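Local structure of 2-polyprenyl-6-methoxyphenol hydroxylase-like FAD-dependent oxidoreductase (Streptomyces sp. NRRL 11266, 6UI5) at residues A[118-123]-A[158-163]; A[134-139]-A[143-148]; A[406-411]-A[460-465]; A[419-424]-A[431-436]. The protein is an FAD-binding flavoprotein of the aromatic-ring hydroxylase type, with a Rossmann-like FAD domain followed by a thioredoxin-like C-terminal domain. All blocks are in the same frame, centred on the assembly; numbering follows the deposited sequence.

Interaction 1: A[118-123]-A[158-163]; sequences ATRLTG and ESIVRK. With FAD (flavin-adenine dinucleotide), chain C.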
# COMPACT_ATOMS: atom_id res chain seq x y z
N ALA A 118 5.98 -7.09 -44.11
CA ALA A 118 7.27 -7.62 -44.59
C ALA A 118 8.29 -6.52 -44.87
O ALA A 118 9.08 -6.61 -45.82
CB ALA A 118 7.07 -8.51 -45.83
N THR A 119 8.30 -5.48 -44.05
CA THR A 119 9.25 -4.39 -44.19
C THR A 119 9.90 -4.12 -42.84
O THR A 119 9.21 -3.98 -41.83
CB THR A 119 8.58 -3.13 -44.75
OG1 THR A 119 7.87 -3.46 -45.97
CG2 THR A 119 9.61 -2.09 -45.08
N ARG A 120 11.23 -4.10 -42.80
CA ARG A 120 11.96 -3.91 -41.56
C ARG A 120 12.68 -2.57 -41.56
O ARG A 120 13.30 -2.19 -42.55
CB ARG A 120 12.99 -5.02 -41.31
CG ARG A 120 13.96 -4.67 -40.18
CD ARG A 120 15.12 -5.64 -40.05
NE ARG A 120 14.67 -6.98 -39.72
CZ ARG A 120 14.24 -7.35 -38.52
NH1 ARG A 120 13.84 -8.60 -38.32
NH2 ARG A 120 14.21 -6.47 -37.52
N LEU A 121 12.62 -1.88 -40.43
CA LEU A 121 13.43 -0.71 -40.20
C LEU A 121 14.77 -1.15 -39.61
O LEU A 121 14.81 -1.72 -38.51
CB LEU A 121 12.71 0.27 -39.26
CG LEU A 121 13.40 1.60 -39.07
CD1 LEU A 121 12.32 2.61 -38.97
CD2 LEU A 121 14.20 1.60 -37.79
N THR A 122 15.85 -0.89 -40.33
CA THR A 122 17.17 -1.26 -39.87
C THR A 122 17.92 -0.13 -39.18
O THR A 122 18.87 -0.41 -38.43
CB THR A 122 18.00 -1.77 -41.04
OG1 THR A 122 18.26 -0.68 -41.93
CG2 THR A 122 17.19 -2.81 -41.77
N GLY A 123 17.54 1.12 -39.41
CA GLY A 123 18.17 2.22 -38.72
C GLY A 123 17.62 3.56 -39.17
O GLY A 123 16.70 3.63 -40.00
N GLU A 158 11.46 -5.09 -27.73
CA GLU A 158 12.85 -5.05 -28.19
C GLU A 158 13.01 -4.02 -29.30
O GLU A 158 13.49 -4.30 -30.40
CB GLU A 158 13.32 -6.43 -28.61
CG GLU A 158 14.04 -7.18 -27.49
CD GLU A 158 13.10 -7.88 -26.54
OE1 GLU A 158 11.91 -8.07 -26.89
OE2 GLU A 158 13.55 -8.23 -25.43
N SER A 159 12.62 -2.79 -28.98
CA SER A 159 12.51 -1.73 -29.97
C SER A 159 13.89 -1.34 -30.49
O SER A 159 14.73 -0.85 -29.74
CB SER A 159 11.82 -0.52 -29.35
OG SER A 159 11.87 0.61 -30.21
N ILE A 160 14.13 -1.56 -31.79
CA ILE A 160 15.32 -1.02 -32.41
C ILE A 160 15.33 0.50 -32.30
O ILE A 160 16.37 1.12 -32.05
CB ILE A 160 15.43 -1.47 -33.88
CG1 ILE A 160 15.82 -2.96 -33.99
CG2 ILE A 160 16.43 -0.60 -34.64
CD1 ILE A 160 14.64 -3.94 -34.04
N VAL A 161 14.16 1.14 -32.48
CA VAL A 161 14.11 2.60 -32.45
C VAL A 161 14.60 3.12 -31.11
O VAL A 161 15.41 4.04 -31.03
CB VAL A 161 12.70 3.13 -32.77
CG1 VAL A 161 12.71 4.65 -32.69
CG2 VAL A 161 12.23 2.69 -34.16
N ARG A 162 14.10 2.54 -30.03
CA ARG A 162 14.55 3.00 -28.73
C ARG A 162 16.06 2.84 -28.57
O ARG A 162 16.77 3.78 -28.19
CB ARG A 162 13.83 2.21 -27.66
CG ARG A 162 14.49 2.42 -26.38
CD ARG A 162 13.88 1.57 -25.45
NE ARG A 162 14.16 0.22 -25.85
CZ ARG A 162 13.42 -0.74 -25.35
NH1 ARG A 162 12.38 -0.38 -24.59
NH2 ARG A 162 13.61 -2.02 -25.63
N LYS A 163 16.56 1.64 -28.83
CA LYS A 163 17.97 1.36 -28.56
C LYS A 163 18.89 2.26 -29.38
O LYS A 163 19.80 2.89 -28.84
CB LYS A 163 18.25 -0.12 -28.81
CG LYS A 163 17.45 -1.07 -27.91
CD LYS A 163 17.59 -2.52 -28.41
CE LYS A 163 16.67 -3.48 -27.67
NZ LYS A 163 16.92 -3.50 -26.20
PA FAD C . 3.71 -5.23 -30.06
O1A FAD C . 2.36 -5.87 -29.81
O2A FAD C . 4.78 -6.14 -29.48
O5B FAD C . 3.90 -4.84 -31.66
C5B FAD C . 5.16 -4.40 -32.13
C4B FAD C . 5.22 -4.67 -33.67
O4B FAD C . 6.29 -4.17 -34.24
C3B FAD C . 5.31 -6.20 -33.94
O3B FAD C . 4.52 -6.49 -35.00
C2B FAD C . 6.79 -6.43 -34.27
O2B FAD C . 6.89 -7.73 -34.99
C1B FAD C . 7.04 -5.41 -35.04
N9A FAD C . 8.43 -5.00 -35.14
C8A FAD C . 9.37 -5.06 -34.17
N7A FAD C . 10.50 -4.51 -34.65
C5A FAD C . 10.25 -4.09 -35.92
C6A FAD C . 11.04 -3.46 -36.87
N6A FAD C . 12.41 -2.98 -37.02
N1A FAD C . 10.54 -3.16 -38.07
C2A FAD C . 9.25 -3.45 -38.37
N3A FAD C . 8.47 -4.05 -37.42
C4A FAD C . 8.97 -4.38 -36.21
N1 FAD C . -2.43 -7.31 -23.34
C2 FAD C . -3.75 -7.13 -22.67
O2 FAD C . -4.37 -6.12 -22.77
N3 FAD C . -4.30 -8.25 -21.85
C4 FAD C . -3.53 -9.49 -21.74
O4 FAD C . -3.94 -10.41 -21.10
C4X FAD C . -2.20 -9.64 -22.43
N5 FAD C . -1.49 -10.89 -22.27
C5X FAD C . -0.17 -11.05 -22.92
C6 FAD C . 0.51 -12.26 -22.75
C7 FAD C . 1.74 -12.45 -23.36
C7M FAD C . 2.23 -13.85 -23.01
C8 FAD C . 2.32 -11.45 -24.15
C8M FAD C . 3.69 -11.75 -24.79
C9 FAD C . 1.65 -10.23 -24.32
C9A FAD C . 0.39 -10.01 -23.70
N10 FAD C . -0.35 -8.70 -23.87
C10 FAD C . -1.65 -8.55 -23.22
C1' FAD C . 0.24 -7.65 -24.72
C2' FAD C . 0.51 -6.25 -24.13
O2' FAD C . -0.64 -5.48 -24.10
C3' FAD C . 1.45 -5.47 -25.04
O3' FAD C . 1.86 -4.35 -24.32
C4' FAD C . 0.83 -4.94 -26.35
O4' FAD C . 0.32 -5.94 -27.19
C5' FAD C . 2.01 -4.29 -27.07
O5' FAD C . 1.57 -3.41 -28.07
P FAD C . 2.67 -2.67 -29.07
O1P FAD C . 1.98 -2.34 -30.37
O2P FAD C . 3.36 -1.47 -28.45
O3P FAD C . 3.87 -3.79 -29.27
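Leu121, on strand 120-126, meets Ile160 and Val161 at the start of helix 160-164, beside the adenine of FAD. Its CB lies 4.0 Å from FAD N6A. CG stands anti to the backbone N (chi1 -174°), directing methyl CD2 to the helix. CD2 ends 4.4 Å from Ile160 CG2 and 4.3 Å from Val161 CG2, while CD1 turns to Val135 of strand 133-138. Val8 and Leu151, on two strands of the parallel sheet, pack against both Leu121 and Val161, which sets the contact at the border of the Rossmann-like FAD domain, where the adenine end of the dinucleotide is held. The backbone of Leu121 reads the adenine edge with two weak hydrogen bonds: its N donates to N1A of FAD, nearly straight at 174° but long, and its O accepts from FAD N6A at 3.1 Å, well bent. Ile160 CD1 comes to 3.8 Å from FAD N6A and also meets the edge of the Arg120 guanidinium, near its plane, at NH2 (4.3 Å). The Arg120 chain, bent at chi3, carries its tip back toward the adenine. Ser159 N-caps the helix, its OG accepting from Arg162 N at 3.0 Å.

Interaction 2: A[134-139]-A[143-148]; sequences TVTLAS and EEQLRC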
# COMPACT_ATOMS: atom_id res chain seq x y z
N THR A 134 16.27 10.76 -41.52
CA THR A 134 16.39 9.82 -42.61
C THR A 134 16.38 8.41 -42.03
O THR A 134 17.02 8.14 -41.01
CB THR A 134 17.67 10.08 -43.41
OG1 THR A 134 17.75 11.48 -43.74
CG2 THR A 134 17.73 9.23 -44.71
N VAL A 135 15.61 7.53 -42.66
CA VAL A 135 15.36 6.20 -42.14
C VAL A 135 15.77 5.19 -43.21
O VAL A 135 15.96 5.54 -44.37
CB VAL A 135 13.87 6.06 -41.74
CG1 VAL A 135 13.00 5.87 -42.96
CG2 VAL A 135 13.68 4.98 -40.74
N THR A 136 15.97 3.94 -42.80
CA THR A 136 16.28 2.89 -43.76
C THR A 136 15.38 1.70 -43.51
O THR A 136 15.24 1.25 -42.36
CB THR A 136 17.75 2.46 -43.73
OG1 THR A 136 17.93 1.42 -42.78
CG2 THR A 136 18.66 3.62 -43.38
N LEU A 137 14.78 1.19 -44.59
CA LEU A 137 13.81 0.10 -44.57
C LEU A 137 14.33 -1.04 -45.43
O LEU A 137 14.83 -0.79 -46.53
CB LEU A 137 12.45 0.56 -45.10
CG LEU A 137 11.53 1.41 -44.21
CD1 LEU A 137 12.08 2.80 -44.06
CD2 LEU A 137 10.16 1.49 -44.82
N ALA A 138 14.19 -2.28 -44.94
CA ALA A 138 14.80 -3.47 -45.56
C ALA A 138 13.72 -4.46 -45.99
O ALA A 138 13.35 -5.37 -45.23
CB ALA A 138 15.80 -4.15 -44.59
N SER A 139 13.24 -4.31 -47.22
CA SER A 139 12.36 -5.28 -47.85
C SER A 139 13.20 -6.33 -48.59
O SER A 139 14.44 -6.27 -48.62
CB SER A 139 11.40 -4.57 -48.81
OG SER A 139 10.31 -5.40 -49.19
N GLU A 143 16.87 -1.96 -50.05
CA GLU A 143 16.88 -1.07 -48.89
C GLU A 143 16.48 0.33 -49.36
O GLU A 143 17.26 1.01 -50.03
CB GLU A 143 18.25 -1.03 -48.21
CG GLU A 143 18.45 -2.12 -47.19
CD GLU A 143 19.65 -1.86 -46.30
OE1 GLU A 143 20.49 -1.01 -46.67
OE2 GLU A 143 19.75 -2.50 -45.23
N GLU A 144 15.25 0.74 -49.02
CA GLU A 144 14.89 2.13 -49.20
C GLU A 144 15.46 2.94 -48.05
O GLU A 144 15.42 2.52 -46.89
CB GLU A 144 13.38 2.32 -49.28
CG GLU A 144 13.02 3.45 -50.24
CD GLU A 144 11.82 4.26 -49.78
OE1 GLU A 144 11.78 5.47 -50.07
OE2 GLU A 144 10.92 3.68 -49.15
N GLN A 145 16.01 4.10 -48.38
CA GLN A 145 16.54 5.04 -47.41
C GLN A 145 15.55 6.22 -47.41
O GLN A 145 15.71 7.17 -48.18
CB GLN A 145 17.98 5.44 -47.81
CG GLN A 145 18.95 5.69 -46.66
CD GLN A 145 19.94 6.80 -46.97
OE1 GLN A 145 19.55 7.94 -47.22
NE2 GLN A 145 21.22 6.46 -46.99
N LEU A 146 14.53 6.17 -46.54
CA LEU A 146 13.43 7.13 -46.57
C LEU A 146 13.69 8.36 -45.70
O LEU A 146 14.11 8.25 -44.54
CB LEU A 146 12.12 6.45 -46.15
CG LEU A 146 10.83 7.26 -45.99
CD1 LEU A 146 10.62 8.27 -47.13
CD2 LEU A 146 9.64 6.30 -45.94
N ARG A 147 13.44 9.52 -46.29
CA ARG A 147 13.52 10.82 -45.62
C ARG A 147 12.13 11.14 -45.06
O ARG A 147 11.16 11.20 -45.81
CB ARG A 147 14.00 11.86 -46.63
CG ARG A 147 14.24 13.29 -46.13
CD ARG A 147 14.71 13.39 -44.68
NE ARG A 147 15.19 14.73 -44.33
CZ ARG A 147 14.43 15.82 -44.24
NH1 ARG A 147 13.12 15.77 -44.47
NH2 ARG A 147 14.99 16.98 -43.91
N CYS A 148 12.04 11.33 -43.74
CA CYS A 148 10.75 11.52 -43.08
C CYS A 148 10.82 12.66 -42.06
O CYS A 148 11.88 13.22 -41.77
CB CYS A 148 10.28 10.23 -42.40
SG CYS A 148 11.13 9.90 -40.87
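Segments 134-138 and 143-148 run antiparallel as the two arms of a beta hairpin, their axes 4.3 Å apart at closest approach and their directions 150° apart. The hairpin forms the outer part of a three-stranded antiparallel sheet in the FAD domain, with strand 120-126 on the far side of strand 133-138. Leu137 and Glu144 make a hydrogen-bonded pair: Leu137 N donates to Glu144 O at 2.7 Å, nearly straight at 171°, while the return bond from Glu144 N to Leu137 O is bent and weak. Nearer the other end Thr134 stands opposite Arg147 in a non-hydrogen-bonded pair. The face of Val135, Leu137 and Leu146 is mainly apolar, although the exposed Glu144 also points to it. There Val135 and Leu146 lie side by side, pointing the same way, with Val135 CG1 3.4 Å from Leu146 CB; Leu137 CD1 reaches the same CB at 4.2 Å. Phe124 packs on Val135, and Pro4 on Leu146, on this face. The face of Thr134, Thr136, Gln145 and Arg147 is more polar and largely at the surface. Gln145, bent at chi2, sends CG to 3.9 Å from Thr136 CG2. Thr134 CG2, anti to its own N, meets Gln145 OE1 at 3.4 Å, while its OG1 lies 3.7 Å from Arg147 CD, close to the guanidinium plane and at the edge of that group.

Interaction 3: A[406-411]-A[460-465]; sequences RLPKVQ and PDLPGT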
# COMPACT_ATOMS: atom_id res chain seq x y z
N ARG A 406 -10.88 11.95 -19.55
CA ARG A 406 -11.99 11.75 -20.47
C ARG A 406 -13.28 11.61 -19.68
O ARG A 406 -13.31 11.00 -18.60
CB ARG A 406 -11.73 10.52 -21.37
CG ARG A 406 -10.59 10.70 -22.43
CD ARG A 406 -10.25 9.37 -23.11
NE ARG A 406 -10.44 8.34 -22.11
CZ ARG A 406 -9.47 7.77 -21.44
NH1 ARG A 406 -8.21 8.09 -21.71
NH2 ARG A 406 -9.77 6.87 -20.50
N LEU A 407 -14.35 12.16 -20.22
CA LEU A 407 -15.63 12.22 -19.53
C LEU A 407 -16.26 10.83 -19.34
O LEU A 407 -15.92 9.86 -20.04
CB LEU A 407 -16.57 13.10 -20.33
CG LEU A 407 -16.26 14.57 -20.21
CD1 LEU A 407 -17.10 15.30 -21.24
CD2 LEU A 407 -16.60 15.05 -18.78
N PRO A 408 -17.21 10.72 -18.40
CA PRO A 408 -17.94 9.46 -18.21
C PRO A 408 -18.94 9.17 -19.33
O PRO A 408 -19.33 10.04 -20.11
CB PRO A 408 -18.68 9.66 -16.88
CG PRO A 408 -18.00 10.84 -16.22
CD PRO A 408 -17.51 11.70 -17.34
N LYS A 409 -19.35 7.90 -19.39
CA LYS A 409 -20.19 7.44 -20.49
C LYS A 409 -21.60 7.97 -20.30
O LYS A 409 -22.44 7.34 -19.65
CB LYS A 409 -20.17 5.90 -20.59
CG LYS A 409 -21.14 5.31 -21.61
CD LYS A 409 -20.83 3.86 -21.96
CE LYS A 409 -19.84 3.78 -23.12
NZ LYS A 409 -20.26 2.76 -24.15
N VAL A 410 -21.87 9.15 -20.84
CA VAL A 410 -23.19 9.76 -20.68
C VAL A 410 -23.73 10.05 -22.06
O VAL A 410 -22.98 10.30 -23.01
CB VAL A 410 -23.18 11.06 -19.82
CG1 VAL A 410 -22.93 10.74 -18.35
CG2 VAL A 410 -22.16 12.08 -20.34
N GLN A 411 -25.05 10.00 -22.17
CA GLN A 411 -25.73 10.50 -23.35
C GLN A 411 -25.67 12.02 -23.40
O GLN A 411 -25.85 12.70 -22.38
CB GLN A 411 -27.20 10.06 -23.33
CG GLN A 411 -27.39 8.62 -23.65
CD GLN A 411 -26.91 8.32 -25.04
OE1 GLN A 411 -25.75 7.97 -25.24
NE2 GLN A 411 -27.81 8.47 -26.01
N PRO A 460 -26.86 15.54 -15.95
CA PRO A 460 -26.72 15.49 -14.49
C PRO A 460 -25.31 15.14 -14.07
O PRO A 460 -24.71 14.20 -14.58
CB PRO A 460 -27.72 14.41 -14.07
CG PRO A 460 -28.72 14.36 -15.20
CD PRO A 460 -27.92 14.64 -16.45
N ASP A 461 -24.78 15.94 -13.15
CA ASP A 461 -23.48 15.77 -12.51
C ASP A 461 -22.32 16.14 -13.41
O ASP A 461 -21.19 15.72 -13.17
CB ASP A 461 -23.30 14.36 -11.96
CG ASP A 461 -24.08 14.14 -10.69
OD1 ASP A 461 -23.89 14.94 -9.74
OD2 ASP A 461 -24.90 13.20 -10.64
N LEU A 462 -22.57 16.94 -14.43
CA LEU A 462 -21.57 17.57 -15.26
C LEU A 462 -21.82 19.07 -15.30
O LEU A 462 -22.97 19.52 -15.28
CB LEU A 462 -21.61 17.00 -16.69
CG LEU A 462 -21.00 15.61 -16.93
CD1 LEU A 462 -20.93 15.37 -18.42
CD2 LEU A 462 -19.62 15.47 -16.28
N PRO A 463 -20.76 19.87 -15.38
CA PRO A 463 -20.95 21.33 -15.48
C PRO A 463 -21.69 21.73 -16.74
O PRO A 463 -22.04 20.87 -17.56
CB PRO A 463 -19.52 21.87 -15.50
CG PRO A 463 -18.71 20.69 -16.12
CD PRO A 463 -19.34 19.49 -15.44
N GLY A 464 -21.89 23.04 -16.92
CA GLY A 464 -22.65 23.52 -18.06
C GLY A 464 -21.85 23.62 -19.34
O GLY A 464 -22.42 23.52 -20.43
N THR A 465 -20.53 23.82 -19.23
CA THR A 465 -19.65 23.96 -20.39
C THR A 465 -18.36 23.17 -20.14
O THR A 465 -17.92 23.02 -19.00
CB THR A 465 -19.34 25.46 -20.67
OG1 THR A 465 -20.48 26.27 -20.29
CG2 THR A 465 -19.01 25.72 -22.15
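Leu462 puts its two methyls between the side chains of Leu407 and Val410, spanning two loops of the thioredoxin-like C-terminal domain. Its CG is turned away from the carbonyl carbon (chi1 -76°) and its chi2 is close to 180°, a relaxed leucine shape that spreads the branches to different partners. CD2 meets Leu407 CD2 at 3.9 Å, the two side chains crossing at a slant, and lies 4.4 Å from the ring carbon CD of Pro408. CD1 goes to Val410 instead, where the two side chains reach toward each other tip to tip and Val410 CG2 is 4.0 Å away. Val410 has chi1 -71°, which sets CG1 opposite the carbonyl carbon and leaves CG2, lodged between backbone N and carbonyl carbon, to do the touching. Leu407 matches Leu462 in both torsions and sinks further inward, onto Val474, Leu466 and Leu468 of the four-stranded sheet. Between Pro408 and Val410 the chain turns sharply at Lys409, the centre of an inverse gamma turn. With every contact made carbon to carbon, and neither loop a regular helix or strand here, dispersion and the exclusion of water account for the attraction between these side chains, without any directional bond to fix their angle.

Interaction 4: A[419-424]-A[431-436]; sequences MGVAET and VLLDLS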
# COMPACT_ATOMS: atom_id res chain seq x y z
N MET A 419 -26.20 10.88 -28.91
CA MET A 419 -24.93 10.18 -29.07
C MET A 419 -24.24 10.16 -27.72
O MET A 419 -24.56 10.95 -26.84
CB MET A 419 -24.04 10.87 -30.11
CG MET A 419 -23.30 12.06 -29.54
SD MET A 419 -22.90 13.33 -30.75
CE MET A 419 -21.49 12.64 -31.59
N GLY A 420 -23.29 9.23 -27.55
CA GLY A 420 -22.44 9.27 -26.39
C GLY A 420 -21.39 10.35 -26.54
O GLY A 420 -21.08 10.79 -27.64
N VAL A 421 -20.83 10.81 -25.42
CA VAL A 421 -19.97 11.98 -25.51
C VAL A 421 -18.65 11.66 -26.20
O VAL A 421 -18.10 12.50 -26.92
CB VAL A 421 -19.76 12.62 -24.12
CG1 VAL A 421 -19.01 11.68 -23.19
CG2 VAL A 421 -19.01 13.96 -24.27
N ALA A 422 -18.13 10.43 -26.04
CA ALA A 422 -16.91 10.08 -26.78
C ALA A 422 -17.12 10.22 -28.29
O ALA A 422 -16.17 10.54 -29.01
CB ALA A 422 -16.44 8.66 -26.43
N GLU A 423 -18.34 10.01 -28.78
CA GLU A 423 -18.59 10.15 -30.22
C GLU A 423 -18.36 11.57 -30.77
O GLU A 423 -18.12 11.71 -31.98
CB GLU A 423 -20.01 9.69 -30.54
CG GLU A 423 -20.30 8.26 -30.11
CD GLU A 423 -21.75 7.83 -30.37
OE1 GLU A 423 -22.38 7.28 -29.44
OE2 GLU A 423 -22.26 8.05 -31.49
N THR A 424 -18.45 12.63 -29.94
CA THR A 424 -18.29 13.98 -30.48
C THR A 424 -16.87 14.24 -30.95
O THR A 424 -16.65 15.09 -31.82
CB THR A 424 -18.68 15.06 -29.46
OG1 THR A 424 -17.74 15.06 -28.37
CG2 THR A 424 -20.07 14.86 -28.92
N VAL A 431 -13.29 19.48 -28.73
CA VAL A 431 -14.71 19.74 -28.59
C VAL A 431 -14.95 20.77 -27.49
O VAL A 431 -14.38 20.66 -26.39
CB VAL A 431 -15.52 18.46 -28.32
CG1 VAL A 431 -17.05 18.76 -28.36
CG2 VAL A 431 -15.20 17.42 -29.37
N LEU A 432 -15.79 21.77 -27.79
CA LEU A 432 -16.38 22.66 -26.79
C LEU A 432 -17.79 22.14 -26.55
O LEU A 432 -18.68 22.33 -27.38
CB LEU A 432 -16.41 24.11 -27.27
CG LEU A 432 -16.92 25.04 -26.16
CD1 LEU A 432 -15.79 25.64 -25.28
CD2 LEU A 432 -17.83 26.14 -26.71
N LEU A 433 -18.00 21.49 -25.41
CA LEU A 433 -19.33 21.03 -25.03
C LEU A 433 -20.10 22.16 -24.36
O LEU A 433 -19.69 22.65 -23.31
CB LEU A 433 -19.24 19.85 -24.08
CG LEU A 433 -19.44 18.50 -24.73
CD1 LEU A 433 -19.79 17.47 -23.68
CD2 LEU A 433 -20.54 18.60 -25.76
N ASP A 434 -21.21 22.56 -24.97
CA ASP A 434 -22.12 23.54 -24.36
C ASP A 434 -23.38 22.77 -23.98
O ASP A 434 -24.26 22.56 -24.81
CB ASP A 434 -22.42 24.70 -25.32
CG ASP A 434 -23.52 25.67 -24.80
OD1 ASP A 434 -24.00 25.56 -23.65
OD2 ASP A 434 -23.90 26.58 -25.58
N LEU A 435 -23.43 22.32 -22.73
CA LEU A 435 -24.58 21.61 -22.18
C LEU A 435 -25.64 22.56 -21.56
O LEU A 435 -26.45 22.13 -20.71
CB LEU A 435 -24.11 20.59 -21.14
CG LEU A 435 -22.92 19.68 -21.51
CD1 LEU A 435 -22.60 18.66 -20.42
CD2 LEU A 435 -23.15 18.98 -22.84
N SER A 436 -25.68 23.83 -21.97
CA SER A 436 -26.62 24.76 -21.35
C SER A 436 -28.06 24.38 -21.66
O SER A 436 -28.94 24.53 -20.81
CB SER A 436 -26.37 26.18 -21.81
OG SER A 436 -26.55 26.29 -23.21
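The chain leaves strand 417-420 and turns through 421-424 with helical backbone angles, and one side of that turn lies against strand 430-434, Thr424 and Val431 having their CA atoms 7.0 Å apart. Strand 430-434 is an inner strand of the mixed four-stranded sheet in the thioredoxin-like C-terminal domain, so the turn packs on a sheet face, where Val454 of the adjacent strand 451-455 also touches Val431 and Leu433. Val421 and Leu433 cross at a slant, with Val421 CG2 3.6 Å from Leu433 CD1. The chi1 of Val421 (64°) holds CG2 anti to the backbone N, on the side facing the strand. Thr424 and Val431 meet at about a right angle: Thr424 OG1 lies 3.6 Å from Val431 CG2 and 3.8 Å from CG1, a hydroxyl set against two methyls. That buried oxygen is satisfied inside its own turn, donating to Val421 O at 3.0 Å in the carbonyl plane. Val421 O also takes Thr424 N, so one carbonyl ties down both the backbone and the side chain of Thr424. Gly420 N is tied to Glu423 OE1 across the same turn. At the end of the strand Asp434 opens an Asx turn and is salt-bridged to Arg455 through OD2; its OD1 accepts from Ser436 N at 2.9 Å and from Ser436 OG at 2.7 Å, both from the same face of the carboxylate.

How the interactions relate
From the N terminus, interaction 1 opens first at strand 120-126 and closes at helix 160-164; interaction 2, the 133-148 hairpin, is nested inside that loop. The two share a sheet, joined by a probable hydrogen bond between Arg120 O and Ala138 N, and together link the hairpin to the adenine end of the FAD site. Further along the chain, in series with that pair, come interactions 3 and 4 in the C-terminal domain, their centres 40 Å or more from that of interaction 1. Interaction 3 joins the loops before strands 411-414 and 465-468; nested within it, interaction 4 joins the turn after strand 417-420 to strand 430-434. Gly464 O probably accepts from Leu435 N where they touch.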